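Local structure of beta 1-3 glucanase (Clostridium beijerinckii NCIMB 8052, 5H4E) at residues E137-A142 and Y162-V167; W149-R154 and S358-V363; T10-N15 and Y368-V373. The protein probably hydrolyses the beta-1,3-glycosidic bonds of glucans, as a beta-1,3-glucanase domain of glycoside hydrolase family 64. One frame throughout, in Å; residues are numbered along the deposited sequence.

Contact 1 (E137-A142 and Y162-V167)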
ATOM      1  N   GLU A 137       5.323  -7.755  -6.819  1.00 16.59           N
ATOM      2  CA  GLU A 137       4.597  -6.572  -6.368  1.00 16.97           C
ATOM      3  C   GLU A 137       3.118  -6.949  -6.339  1.00 17.86           C
ATOM      4  O   GLU A 137       2.751  -8.040  -6.803  1.00 17.00           O
ATOM      5  CB  GLU A 137       4.830  -5.372  -7.301  1.00 19.61           C
ATOM      6  CG  GLU A 137       6.286  -4.988  -7.464  1.00 17.76           C
ATOM      7  CD  GLU A 137       6.835  -4.176  -6.287  1.00 17.75           C
ATOM      8  OE1 GLU A 137       6.172  -4.085  -5.225  1.00 18.16           O
ATOM      9  OE2 GLU A 137       7.944  -3.627  -6.432  1.00 17.15           O
ATOM     10  N   TRP A 138       2.272  -6.083  -5.784  1.00 20.59           N
ATOM     11  CA  TRP A 138       0.831  -6.231  -6.005  1.00 17.42           C
ATOM     12  C   TRP A 138       0.164  -4.883  -6.296  1.00 16.49           C
ATOM     13  O   TRP A 138       0.614  -3.832  -5.838  1.00 15.77           O
ATOM     14  CB  TRP A 138       0.142  -6.938  -4.807  1.00 17.51           C
ATOM     15  CG  TRP A 138       0.038  -6.143  -3.517  1.00 21.31           C
ATOM     16  CD1 TRP A 138      -0.904  -5.204  -3.209  1.00 20.13           C
ATOM     17  CD2 TRP A 138       0.871  -6.264  -2.357  1.00 21.44           C
ATOM     18  NE1 TRP A 138      -0.697  -4.718  -1.943  1.00 18.03           N
ATOM     19  CE2 TRP A 138       0.391  -5.346  -1.399  1.00 21.85           C
ATOM     20  CE3 TRP A 138       1.979  -7.051  -2.039  1.00 25.30           C
ATOM     21  CZ2 TRP A 138       0.981  -5.191  -0.141  1.00 25.87           C
ATOM     22  CZ3 TRP A 138       2.570  -6.892  -0.786  1.00 31.82           C
ATOM     23  CH2 TRP A 138       2.070  -5.965   0.144  1.00 27.24           C
ATOM     24  N   ALA A 139      -0.879  -4.929  -7.120  1.00 15.06           N
ATOM     25  CA  ALA A 139      -1.785  -3.794  -7.301  1.00 15.14           C
ATOM     26  C   ALA A 139      -2.934  -3.947  -6.317  1.00 14.72           C
ATOM     27  O   ALA A 139      -3.400  -5.071  -6.067  1.00 17.20           O
ATOM     28  CB  ALA A 139      -2.300  -3.740  -8.734  1.00 15.52           C
ATOM     29  N   GLU A 140      -3.384  -2.842  -5.727  1.00 16.48           N
ATOM     30  CA  GLU A 140      -4.551  -2.883  -4.839  1.00 18.40           C
ATOM     31  C   GLU A 140      -5.755  -2.308  -5.576  1.00 17.81           C
ATOM     32  O   GLU A 140      -5.610  -1.348  -6.322  1.00 15.92           O
ATOM     33  CB  GLU A 140      -4.275  -2.102  -3.549  1.00 17.83           C
ATOM     34  CG  GLU A 140      -3.120  -2.713  -2.752  1.00 18.07           C
ATOM     35  CD  GLU A 140      -2.731  -1.916  -1.527  1.00 20.34           C
ATOM     36  OE1 GLU A 140      -2.898  -0.682  -1.528  1.00 21.65           O
ATOM     37  OE2 GLU A 140      -2.223  -2.535  -0.570  1.00 23.47           O
ATOM     38  N   MET A 141      -6.937  -2.896  -5.401  1.00 15.98           N
ATOM     39  CA  MET A 141      -8.100  -2.353  -6.106  1.00 16.78           C
ATOM     40  C   MET A 141      -9.415  -2.708  -5.442  1.00 18.58           C
ATOM     41  O   MET A 141      -9.511  -3.679  -4.693  1.00 17.78           O
ATOM     42  CB  MET A 141      -8.127  -2.832  -7.556  1.00 17.64           C
ATOM     43  CG  MET A 141      -8.721  -4.193  -7.735  1.00 18.05           C
ATOM     44  SD  MET A 141      -7.768  -5.087  -8.961  1.00 28.76           S
ATOM     45  CE  MET A 141      -6.372  -5.466  -7.924  1.00 20.22           C
ATOM     46  N   ALA A 142     -10.418  -1.879  -5.699  1.00 18.48           N
ATOM     47  CA  ALA A 142     -11.784  -2.187  -5.293  1.00 20.29           C
ATOM     48  C   ALA A 142     -12.723  -1.567  -6.313  1.00 19.78           C
ATOM     49  O   ALA A 142     -12.491  -0.453  -6.786  1.00 19.27           O
ATOM     50  CB  ALA A 142     -12.073  -1.672  -3.902  1.00 17.44           C
ATOM     51  N   TYR A 162       6.871  -0.586 -11.407  1.00 15.98           N
ATOM     52  CA  TYR A 162       5.611  -0.862 -12.099  1.00 16.65           C
ATOM     53  C   TYR A 162       4.674   0.332 -12.007  1.00 16.75           C
ATOM     54  O   TYR A 162       4.833   1.207 -11.158  1.00 15.75           O
ATOM     55  CB  TYR A 162       4.939  -2.149 -11.566  1.00 15.52           C
ATOM     56  CG  TYR A 162       4.265  -2.092 -10.198  1.00 15.46           C
ATOM     57  CD1 TYR A 162       2.973  -2.561 -10.021  1.00 14.75           C
ATOM     58  CD2 TYR A 162       4.948  -1.625  -9.070  1.00 18.03           C
ATOM     59  CE1 TYR A 162       2.367  -2.548  -8.757  1.00 18.70           C
ATOM     60  CE2 TYR A 162       4.348  -1.604  -7.816  1.00 17.18           C
ATOM     61  CZ  TYR A 162       3.062  -2.064  -7.668  1.00 17.30           C
ATOM     62  OH  TYR A 162       2.464  -2.043  -6.409  1.00 14.82           O
ATOM     63  N   ASN A 163       3.748   0.400 -12.948  1.00 13.81           N
ATOM     64  CA  ASN A 163       2.843   1.533 -13.011  1.00 15.40           C
ATOM     65  C   ASN A 163       1.561   1.029 -13.616  1.00 17.94           C
ATOM     66  O   ASN A 163       1.544  -0.046 -14.235  1.00 16.03           O
ATOM     67  CB  ASN A 163       3.454   2.701 -13.823  1.00 17.83           C
ATOM     68  CG  ASN A 163       3.702   2.359 -15.293  1.00 19.54           C
ATOM     69  OD1 ASN A 163       2.781   2.351 -16.117  1.00 17.14           O
ATOM     70  ND2 ASN A 163       4.957   2.117 -15.633  1.00 23.20           N
ATOM     71  N   ILE A 164       0.481   1.776 -13.427  1.00 14.77           N
ATOM     72  CA  ILE A 164      -0.811   1.330 -13.890  1.00 15.12           C
ATOM     73  C   ILE A 164      -1.447   2.443 -14.706  1.00 14.16           C
ATOM     74  O   ILE A 164      -1.402   3.614 -14.316  1.00 15.02           O
ATOM     75  CB  ILE A 164      -1.727   0.926 -12.695  1.00 13.97           C
ATOM     76  CG1 ILE A 164      -1.063  -0.194 -11.876  1.00 11.88           C
ATOM     77  CG2 ILE A 164      -3.151   0.544 -13.181  1.00 14.27           C
ATOM     78  CD1 ILE A 164      -1.758  -0.479 -10.548  1.00 16.75           C
ATOM     79  N   GLN A 165      -2.017   2.069 -15.843  1.00 16.33           N
ATOM     80  CA  GLN A 165      -2.840   2.986 -16.627  1.00 16.94           C
ATOM     81  C   GLN A 165      -4.302   2.612 -16.480  1.00 18.24           C
ATOM     82  O   GLN A 165      -4.693   1.514 -16.853  1.00 19.91           O
ATOM     83  CB  GLN A 165      -2.445   2.954 -18.104  1.00 18.09           C
ATOM     84  CG  GLN A 165      -3.386   3.781 -19.005  1.00 19.42           C
ATOM     85  CD  GLN A 165      -3.109   3.562 -20.489  1.00 22.48           C
ATOM     86  OE1 GLN A 165      -2.397   2.630 -20.865  1.00 19.94           O
ATOM     87  NE2 GLN A 165      -3.658   4.434 -21.334  1.00 23.41           N
ATOM     88  N   LEU A 166      -5.117   3.519 -15.950  1.00 17.66           N
ATOM     89  CA  LEU A 166      -6.537   3.247 -15.817  1.00 15.80           C
ATOM     90  C   LEU A 166      -7.293   4.035 -16.870  1.00 18.83           C
ATOM     91  O   LEU A 166      -7.095   5.253 -17.014  1.00 18.81           O
ATOM     92  CB  LEU A 166      -7.059   3.610 -14.412  1.00 15.54           C
ATOM     93  CG  LEU A 166      -8.581   3.480 -14.241  1.00 15.03           C
ATOM     94  CD1 LEU A 166      -9.043   2.030 -14.466  1.00 15.55           C
ATOM     95  CD2 LEU A 166      -9.053   3.991 -12.872  1.00 18.24           C
ATOM     96  N   VAL A 167      -8.153   3.333 -17.600  1.00 16.74           N
ATOM     97  CA  VAL A 167      -8.896   3.929 -18.699  1.00 16.78           C
ATOM     98  C   VAL A 167     -10.389   3.793 -18.439  1.00 18.77           C
ATOM     99  O   VAL A 167     -10.903   2.677 -18.269  1.00 17.48           O
ATOM    100  CB  VAL A 167      -8.544   3.261 -20.055  1.00 17.79           C
ATOM    101  CG1 VAL A 167      -9.382   3.869 -21.193  1.00 16.58           C
ATOM    102  CG2 VAL A 167      -7.044   3.380 -20.336  1.00 17.64           C
TER
HETATM  103  O   HOH W   1       3.572  -3.857  -4.333  1.00 17.64           O
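Tyr162 reaches across from strand 162-168 to Glu137 and Trp138 on strand 136-144. The two strands belong to different sheets packed face against face. Their axes come within 9.1 Å and run 29° from parallel, so side chains fill the gap. The tight end is the tyrosine. Glu137 CB sits over one face of its ring, 3.9 Å from the centroid, as a CH-pi contact. The carboxylate of Glu137 lies nearly parallel to the ring, and Glu137 CD is 3.9 Å from Tyr162 CE2. Tyr162 OH donates to Trp138 O at 2.6 Å, from above the carbonyl plane. The other end is looser. There Ala139 CB meets only Ile164 CD1, at 3.8 Å, and beyond it Met141 and Leu166 both pack on Ile150 instead. A bound water, water 1, lies 3.0 Å from Tyr162 OH and is placed to donate to it; Thr153 N also donates to the hydroxyl. The same water bridges to Trp138 N and Glu137 OE1. Glu137 OE2 is held by Arg154 and the backbone N of Tyr160. The buried hydroxyl thus both donates and accepts, which should fix the ring firmly between the sheets.

Contact 2 (W149-R154 and S358-V363)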
ATOM      1  N   TRP A 149     -11.244   1.921  -7.767  1.00 17.72           N
ATOM      2  CA  TRP A 149      -9.983   2.495  -7.301  1.00 21.25           C
ATOM      3  C   TRP A 149      -8.912   1.463  -7.560  1.00 19.32           C
ATOM      4  O   TRP A 149      -9.124   0.298  -7.273  1.00 19.03           O
ATOM      5  CB  TRP A 149     -10.004   2.809  -5.800  1.00 22.95           C
ATOM      6  CG  TRP A 149     -10.824   3.984  -5.387  1.00 28.41           C
ATOM      7  CD1 TRP A 149     -10.360   5.209  -4.964  1.00 27.69           C
ATOM      8  CD2 TRP A 149     -12.251   4.053  -5.324  1.00 27.13           C
ATOM      9  NE1 TRP A 149     -11.415   6.029  -4.655  1.00 28.30           N
ATOM     10  CE2 TRP A 149     -12.587   5.349  -4.869  1.00 28.68           C
ATOM     11  CE3 TRP A 149     -13.280   3.152  -5.616  1.00 25.92           C
ATOM     12  CZ2 TRP A 149     -13.909   5.761  -4.694  1.00 33.24           C
ATOM     13  CZ3 TRP A 149     -14.598   3.568  -5.448  1.00 29.68           C
ATOM     14  CH2 TRP A 149     -14.897   4.861  -4.987  1.00 28.71           C
ATOM     15  N   ILE A 150      -7.771   1.866  -8.098  1.00 18.73           N
ATOM     16  CA  ILE A 150      -6.690   0.913  -8.278  1.00 15.18           C
ATOM     17  C   ILE A 150      -5.378   1.653  -8.063  1.00 16.72           C
ATOM     18  O   ILE A 150      -5.271   2.838  -8.395  1.00 17.49           O
ATOM     19  CB  ILE A 150      -6.764   0.225  -9.674  1.00 18.90           C
ATOM     20  CG1 ILE A 150      -5.630  -0.789  -9.841  1.00 16.46           C
ATOM     21  CG2 ILE A 150      -6.769   1.266 -10.815  1.00 16.45           C
ATOM     22  CD1 ILE A 150      -5.844  -1.753 -10.995  1.00 15.22           C
ATOM     23  N   ASN A 151      -4.399   0.997  -7.440  1.00 13.55           N
ATOM     24  CA  ASN A 151      -3.130   1.680  -7.177  1.00 18.73           C
ATOM     25  C   ASN A 151      -1.943   0.729  -7.060  1.00 16.52           C
ATOM     26  O   ASN A 151      -2.096  -0.429  -6.646  1.00 16.20           O
ATOM     27  CB  ASN A 151      -3.221   2.535  -5.891  1.00 16.13           C
ATOM     28  CG  ASN A 151      -3.573   1.710  -4.656  1.00 19.91           C
ATOM     29  OD1 ASN A 151      -4.745   1.481  -4.371  1.00 22.07           O
ATOM     30  ND2 ASN A 151      -2.554   1.259  -3.918  1.00 14.42           N
ATOM     31  N   THR A 152      -0.772   1.229  -7.452  1.00 13.12           N
ATOM     32  CA  THR A 152       0.493   0.630  -7.031  1.00 15.14           C
ATOM     33  C   THR A 152       0.720   0.989  -5.570  1.00 15.68           C
ATOM     34  O   THR A 152       0.108   1.933  -5.050  1.00 15.21           O
ATOM     35  CB  THR A 152       1.685   1.141  -7.847  1.00 15.89           C
ATOM     36  OG1 THR A 152       1.910   2.533  -7.568  1.00 14.17           O
ATOM     37  CG2 THR A 152       1.462   0.954  -9.338  1.00 15.58           C
ATOM     38  N   THR A 153       1.614   0.280  -4.892  1.00 15.71           N
ATOM     39  CA  THR A 153       1.874   0.654  -3.516  1.00 14.45           C
ATOM     40  C   THR A 153       3.326   0.429  -3.124  1.00 15.75           C
ATOM     41  O   THR A 153       3.889  -0.634  -3.395  1.00 15.33           O
ATOM     42  CB  THR A 153       0.951  -0.120  -2.543  1.00 18.24           C
ATOM     43  OG1 THR A 153       1.314   0.191  -1.196  1.00 17.04           O
ATOM     44  CG2 THR A 153       1.044  -1.636  -2.761  1.00 17.51           C
ATOM     45  N   ARG A 154       3.931   1.439  -2.502  1.00 14.01           N
ATOM     46  CA  ARG A 154       5.255   1.266  -1.910  1.00 14.96           C
ATOM     47  C   ARG A 154       5.152   1.323  -0.397  1.00 16.04           C
ATOM     48  O   ARG A 154       6.107   1.676   0.282  1.00 17.49           O
ATOM     49  CB  ARG A 154       6.239   2.332  -2.411  1.00 18.28           C
ATOM     50  CG  ARG A 154       7.045   1.893  -3.625  1.00 14.46           C
ATOM     51  CD  ARG A 154       6.132   1.637  -4.817  1.00 14.33           C
ATOM     52  NE  ARG A 154       6.820   0.967  -5.920  1.00 17.31           N
ATOM     53  CZ  ARG A 154       6.991  -0.347  -6.015  1.00 15.99           C
ATOM     54  NH1 ARG A 154       6.523  -1.159  -5.064  1.00 13.14           N
ATOM     55  NH2 ARG A 154       7.623  -0.855  -7.066  1.00 14.97           N
ATOM     56  N   SER A 358      -1.164  10.226  -3.500  1.00 19.94           N
ATOM     57  CA  SER A 358      -0.902   8.796  -3.682  1.00 18.25           C
ATOM     58  C   SER A 358      -1.025   8.407  -5.149  1.00 17.13           C
ATOM     59  O   SER A 358      -1.415   9.214  -5.996  1.00 18.54           O
ATOM     60  CB  SER A 358      -1.865   7.950  -2.838  1.00 21.32           C
ATOM     61  OG  SER A 358      -3.125   7.795  -3.490  1.00 20.75           O
ATOM     62  N   SER A 359      -0.715   7.147  -5.432  1.00 15.80           N
ATOM     63  CA  SER A 359      -0.806   6.608  -6.780  1.00 16.49           C
ATOM     64  C   SER A 359      -2.220   6.133  -7.108  1.00 19.88           C
ATOM     65  O   SER A 359      -2.424   5.399  -8.080  1.00 18.90           O
ATOM     66  CB  SER A 359       0.176   5.443  -6.918  1.00 15.73           C
ATOM     67  OG  SER A 359      -0.080   4.504  -5.882  1.00 16.77           O
ATOM     68  N   THR A 360      -3.198   6.525  -6.295  1.00 19.79           N
ATOM     69  CA  THR A 360      -4.557   6.032  -6.507  1.00 17.70           C
ATOM     70  C   THR A 360      -5.151   6.572  -7.795  1.00 16.99           C
ATOM     71  O   THR A 360      -5.201   7.780  -8.000  1.00 17.46           O
ATOM     72  CB  THR A 360      -5.510   6.396  -5.348  1.00 21.21           C
ATOM     73  OG1 THR A 360      -5.124   5.685  -4.165  1.00 19.93           O
ATOM     74  CG2 THR A 360      -6.958   5.992  -5.713  1.00 22.37           C
ATOM     75  N   LEU A 361      -5.578   5.654  -8.654  1.00 14.60           N
ATOM     76  CA  LEU A 361      -6.386   5.961  -9.833  1.00 17.39           C
ATOM     77  C   LEU A 361      -7.842   5.653  -9.510  1.00 16.86           C
ATOM     78  O   LEU A 361      -8.134   4.664  -8.839  1.00 18.15           O
ATOM     79  CB  LEU A 361      -5.928   5.135 -11.045  1.00 16.25           C
ATOM     80  CG  LEU A 361      -4.479   5.332 -11.502  1.00 16.40           C
ATOM     81  CD1 LEU A 361      -3.915   4.035 -12.052  1.00 17.68           C
ATOM     82  CD2 LEU A 361      -4.413   6.409 -12.554  1.00 17.49           C
ATOM     83  N   HIS A 362      -8.757   6.491  -9.990  1.00 19.38           N
ATOM     84  CA  HIS A 362     -10.171   6.307  -9.685  1.00 18.73           C
ATOM     85  C   HIS A 362     -11.061   6.851 -10.792  1.00 18.47           C
ATOM     86  O   HIS A 362     -10.811   7.942 -11.311  1.00 18.34           O
ATOM     87  CB  HIS A 362     -10.519   6.988  -8.364  1.00 19.58           C
ATOM     88  CG  HIS A 362     -11.987   7.189  -8.152  1.00 24.13           C
ATOM     89  ND1 HIS A 362     -12.872   6.141  -8.013  1.00 27.34           N
ATOM     90  CD2 HIS A 362     -12.721   8.322  -8.038  1.00 26.98           C
ATOM     91  CE1 HIS A 362     -14.091   6.619  -7.833  1.00 28.27           C
ATOM     92  NE2 HIS A 362     -14.026   7.939  -7.841  1.00 30.86           N
ATOM     93  N   VAL A 363     -12.095   6.091 -11.145  1.00 18.22           N
ATOM     94  CA  VAL A 363     -13.120   6.583 -12.064  1.00 20.52           C
ATOM     95  C   VAL A 363     -14.432   5.827 -11.851  1.00 20.83           C
ATOM     96  O   VAL A 363     -14.446   4.643 -11.491  1.00 19.03           O
ATOM     97  CB  VAL A 363     -12.683   6.462 -13.546  1.00 19.49           C
ATOM     98  CG1 VAL A 363     -12.738   5.015 -14.001  1.00 16.90           C
ATOM     99  CG2 VAL A 363     -13.561   7.352 -14.444  1.00 17.93           C
TER
HETATM  100  O   HOH W   2      -1.099   3.280  -9.471  1.00 17.22           O
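Thr152 O is gripped by two donors from opposite faces of its carbonyl plane. Ser359 OG donates to Thr152 O at 2.7 Å. Asn151 ND2, from the preceding residue, donates to Thr152 O at 3.0 Å and also bonds Glu140 OE1. Chi1 of 54° turns Ser359 OG in between its backbone N and carbonyl carbon, where it reaches the threonine. Water 2 adds a second bridge, accepting from Thr152 N and donating to Ser359 O. Beyond these loop residues the chains pair as antiparallel strands at the edge of the eight-stranded sheet. Ile150 and Leu361 form the hydrogen-bonded pair, and Leu361 N reaches Ile150 O at 2.8 Å. Trp149 and His362 form the next, non-hydrogen-bonded pair. Their side chains lie side by side, pointing the same way, in an offset stack. The imidazole and the six-membered ring have centroids 4.0 Å apart and planes at 21°. His362 CB covers the five-membered ring, while Thr360 CG2 touches the indole edge at Trp149 CD1, 3.6 Å away. His362 ND1 also bonds Leu148 O. Because a carbonyl can only accept, that bond is consistent with a proton on ND1, and it would fix the rotation of the imidazole over the indole.

Contact 3 (T10-N15 and Y368-V373)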
ATOM      1  N   THR A  10     -11.334  -5.244 -17.397  1.00 18.49           N
ATOM      2  CA  THR A  10     -10.174  -6.061 -17.717  1.00 16.81           C
ATOM      3  C   THR A  10      -8.911  -5.419 -17.154  1.00 18.12           C
ATOM      4  O   THR A  10      -8.707  -4.209 -17.279  1.00 17.63           O
ATOM      5  CB  THR A  10     -10.034  -6.261 -19.239  1.00 20.49           C
ATOM      6  OG1 THR A  10     -11.221  -6.888 -19.738  1.00 18.69           O
ATOM      7  CG2 THR A  10      -8.816  -7.125 -19.573  1.00 18.12           C
ATOM      8  N   LEU A  11      -8.080  -6.243 -16.522  1.00 15.59           N
ATOM      9  CA  LEU A  11      -6.759  -5.843 -16.073  1.00 17.45           C
ATOM     10  C   LEU A  11      -5.700  -6.536 -16.940  1.00 17.78           C
ATOM     11  O   LEU A  11      -5.526  -7.747 -16.867  1.00 19.60           O
ATOM     12  CB  LEU A  11      -6.584  -6.195 -14.598  1.00 16.97           C
ATOM     13  CG  LEU A  11      -7.714  -5.712 -13.685  1.00 17.09           C
ATOM     14  CD1 LEU A  11      -7.503  -6.232 -12.288  1.00 18.12           C
ATOM     15  CD2 LEU A  11      -7.817  -4.180 -13.676  1.00 17.33           C
ATOM     16  N   GLN A  12      -5.014  -5.769 -17.779  1.00 16.86           N
ATOM     17  CA  GLN A  12      -4.063  -6.335 -18.729  1.00 18.63           C
ATOM     18  C   GLN A  12      -2.642  -6.235 -18.192  1.00 19.88           C
ATOM     19  O   GLN A  12      -2.177  -5.139 -17.903  1.00 19.45           O
ATOM     20  CB  GLN A  12      -4.163  -5.609 -20.076  1.00 23.71           C
ATOM     21  CG  GLN A  12      -3.099  -6.012 -21.094  1.00 20.76           C
ATOM     22  CD  GLN A  12      -3.373  -7.391 -21.675  1.00 22.62           C
ATOM     23  OE1 GLN A  12      -4.424  -7.626 -22.278  1.00 24.53           O
ATOM     24  NE2 GLN A  12      -2.449  -8.315 -21.464  1.00 18.37           N
ATOM     25  N   VAL A  13      -1.951  -7.369 -18.048  1.00 18.96           N
ATOM     26  CA  VAL A  13      -0.537  -7.311 -17.665  1.00 19.23           C
ATOM     27  C   VAL A  13       0.294  -7.009 -18.908  1.00 21.63           C
ATOM     28  O   VAL A  13       0.108  -7.636 -19.957  1.00 20.50           O
ATOM     29  CB  VAL A  13      -0.033  -8.627 -17.005  1.00 17.87           C
ATOM     30  CG1 VAL A  13       1.438  -8.490 -16.592  1.00 18.70           C
ATOM     31  CG2 VAL A  13      -0.881  -8.981 -15.780  1.00 16.94           C
ATOM     32  N   LYS A  14       1.183  -6.024 -18.800  1.00 17.20           N
ATOM     33  CA  LYS A  14       2.122  -5.719 -19.875  1.00 17.59           C
ATOM     34  C   LYS A  14       3.568  -5.925 -19.420  1.00 19.50           C
ATOM     35  O   LYS A  14       4.020  -5.328 -18.441  1.00 19.08           O
ATOM     36  CB  LYS A  14       1.922  -4.285 -20.377  1.00 22.24           C
ATOM     37  CG  LYS A  14       2.824  -3.903 -21.529  1.00 27.97           C
ATOM     38  CD  LYS A  14       2.359  -4.506 -22.842  1.00 35.09           C
ATOM     39  CE  LYS A  14       3.308  -4.112 -23.968  1.00 38.08           C
ATOM     40  NZ  LYS A  14       3.710  -2.674 -23.840  1.00 37.09           N
ATOM     41  N   ASN A  15       4.292  -6.761 -20.158  1.00 21.94           N
ATOM     42  CA  ASN A  15       5.680  -7.100 -19.837  1.00 18.27           C
ATOM     43  C   ASN A  15       6.655  -6.039 -20.335  1.00 23.73           C
ATOM     44  O   ASN A  15       6.930  -5.952 -21.542  1.00 22.04           O
ATOM     45  CB  ASN A  15       6.003  -8.473 -20.449  1.00 21.01           C
ATOM     46  CG  ASN A  15       7.387  -8.999 -20.083  1.00 22.48           C
ATOM     47  OD1 ASN A  15       8.223  -8.290 -19.535  1.00 23.41           O
ATOM     48  ND2 ASN A  15       7.625 -10.260 -20.404  1.00 22.59           N
ATOM     49  N   TYR A 368     -10.914  -0.477 -18.587  1.00 18.46           N
ATOM     50  CA  TYR A 368      -9.820  -1.416 -18.362  1.00 17.53           C
ATOM     51  C   TYR A 368      -8.626  -0.715 -17.730  1.00 18.89           C
ATOM     52  O   TYR A 368      -8.549   0.519 -17.729  1.00 17.19           O
ATOM     53  CB  TYR A 368      -9.402  -2.103 -19.677  1.00 17.16           C
ATOM     54  CG  TYR A 368      -8.773  -1.173 -20.699  1.00 17.61           C
ATOM     55  CD1 TYR A 368      -9.544  -0.582 -21.699  1.00 19.38           C
ATOM     56  CD2 TYR A 368      -7.406  -0.902 -20.679  1.00 18.03           C
ATOM     57  CE1 TYR A 368      -8.980   0.260 -22.634  1.00 20.29           C
ATOM     58  CE2 TYR A 368      -6.833  -0.045 -21.614  1.00 19.29           C
ATOM     59  CZ  TYR A 368      -7.630   0.526 -22.588  1.00 19.51           C
ATOM     60  OH  TYR A 368      -7.072   1.370 -23.522  1.00 21.78           O
ATOM     61  N   ALA A 369      -7.691  -1.515 -17.209  1.00 17.56           N
ATOM     62  CA  ALA A 369      -6.401  -0.993 -16.759  1.00 19.75           C
ATOM     63  C   ALA A 369      -5.265  -1.811 -17.346  1.00 16.47           C
ATOM     64  O   ALA A 369      -5.403  -3.013 -17.576  1.00 20.10           O
ATOM     65  CB  ALA A 369      -6.309  -0.975 -15.215  1.00 17.55           C
ATOM     66  N   ILE A 370      -4.151  -1.141 -17.625  1.00 20.32           N
ATOM     67  CA  ILE A 370      -2.925  -1.828 -18.015  1.00 17.77           C
ATOM     68  C   ILE A 370      -1.959  -1.849 -16.836  1.00 17.50           C
ATOM     69  O   ILE A 370      -1.649  -0.796 -16.273  1.00 16.91           O
ATOM     70  CB  ILE A 370      -2.197  -1.147 -19.199  1.00 20.85           C
ATOM     71  CG1 ILE A 370      -3.111  -0.969 -20.422  1.00 20.09           C
ATOM     72  CG2 ILE A 370      -0.913  -1.906 -19.527  1.00 16.98           C
ATOM     73  CD1 ILE A 370      -3.597  -2.244 -21.017  1.00 24.89           C
ATOM     74  N   ILE A 371      -1.477  -3.028 -16.461  1.00 17.56           N
ATOM     75  CA  ILE A 371      -0.486  -3.089 -15.397  1.00 16.96           C
ATOM     76  C   ILE A 371       0.871  -3.366 -16.022  1.00 18.07           C
ATOM     77  O   ILE A 371       1.162  -4.466 -16.496  1.00 16.84           O
ATOM     78  CB  ILE A 371      -0.865  -4.121 -14.344  1.00 15.89           C
ATOM     79  CG1 ILE A 371      -2.286  -3.798 -13.853  1.00 18.72           C
ATOM     80  CG2 ILE A 371       0.118  -4.076 -13.169  1.00 16.79           C
ATOM     81  CD1 ILE A 371      -2.892  -4.851 -12.973  1.00 27.10           C
ATOM     82  N   ASN A 372       1.670  -2.308 -16.050  1.00 17.40           N
ATOM     83  CA  ASN A 372       2.975  -2.308 -16.676  1.00 17.47           C
ATOM     84  C   ASN A 372       4.040  -2.754 -15.703  1.00 15.86           C
ATOM     85  O   ASN A 372       4.414  -1.998 -14.817  1.00 18.30           O
ATOM     86  CB  ASN A 372       3.313  -0.910 -17.192  1.00 19.55           C
ATOM     87  CG  ASN A 372       2.432  -0.489 -18.339  1.00 20.95           C
ATOM     88  OD1 ASN A 372       2.473  -1.083 -19.423  1.00 21.67           O
ATOM     89  ND2 ASN A 372       1.624   0.533 -18.115  1.00 16.11           N
ATOM     90  N   VAL A 373       4.546  -3.968 -15.876  1.00 17.92           N
ATOM     91  CA  VAL A 373       5.529  -4.477 -14.929  1.00 16.67           C
ATOM     92  C   VAL A 373       6.910  -4.477 -15.585  1.00 17.72           C
ATOM     93  O   VAL A 373       7.085  -4.978 -16.695  1.00 17.27           O
ATOM     94  CB  VAL A 373       5.123  -5.887 -14.394  1.00 15.93           C
ATOM     95  CG1 VAL A 373       3.813  -5.778 -13.589  1.00 13.99           C
ATOM     96  CG2 VAL A 373       5.002  -6.949 -15.526  1.00 16.64           C
TER
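Thr10 to Asn15 and Tyr368 to Val373 are neighbouring parallel strands of the mixed five-stranded sheet, joining the two ends of the chain. Backbone bonds alternate between them. Thr10 O, Gln12 O and Lys14 O accept from Ala369 N, Ile371 N and Val373 N, with Gln12 O to Ile371 N at 2.7 Å. In return Gln12 N and Lys14 N donate to Ala369 O and Ile371 O.

One face carries Leu11, Val13, Ala369, Ile371 and Val373. Leu11 CD2 touches Ala369 CB at 3.9 Å, and Val13 CG1 meets Val373 CG2 at 4.0 Å. This face turns to strand 95-101 of the eight-stranded sheet, where Met97 packs on Val13 and Ile371, Ile99 on Ile371, and Tyr101 on Val373. Asn15 ends this face, its side chain bonded to Thr17, Asn23 and Tyr21.

The other face is more polar. Gln12 and Ile370 lie side by side, with Ile370 CD1 3.5 Å from Gln12 CB. Chi2 of -63° brings that CD1 over toward the glutamine. Lys14 CB touches Ile370 CG2 and lies 3.4 Å from Asn372 OD1. Asn372 is positioned in turn by Asn163 and Asn16, and Thr10 OG1 bonds Pro3 O.

The flanking strands 86-92 and 162-168 continue the sheet on either side. Gln12 bends at chi2, and NE2, which also bonds Ser85 OG, donates to Val13 O at 3.0 Å with an almost straight N-H...O angle of 179°.

Contact 2 pairs strands in the eight-stranded sheet and contact 3 in the five-stranded one; contact 1 joins the two sheets face to face. Contact 1 lies close to both others, its centre about 6 Å from that of contact 2 and about 8 Å from that of contact 3. Ala142 O and Trp149 N, 2.9 Å apart, link contact 1 to contact 2 within the eight-stranded sheet. The salt bridge of Glu137 OE2 to Arg154 NH2, also 2.9 Å, ties them again. Toward contact 3, Gln165 O lies 2.8 Å from Ile370 N in the five-stranded sheet. Contacts 2 and 3, with centres about 14 Å apart, meet where Ile150 CD1 packs on Leu11 CD2 at 4.1 Å.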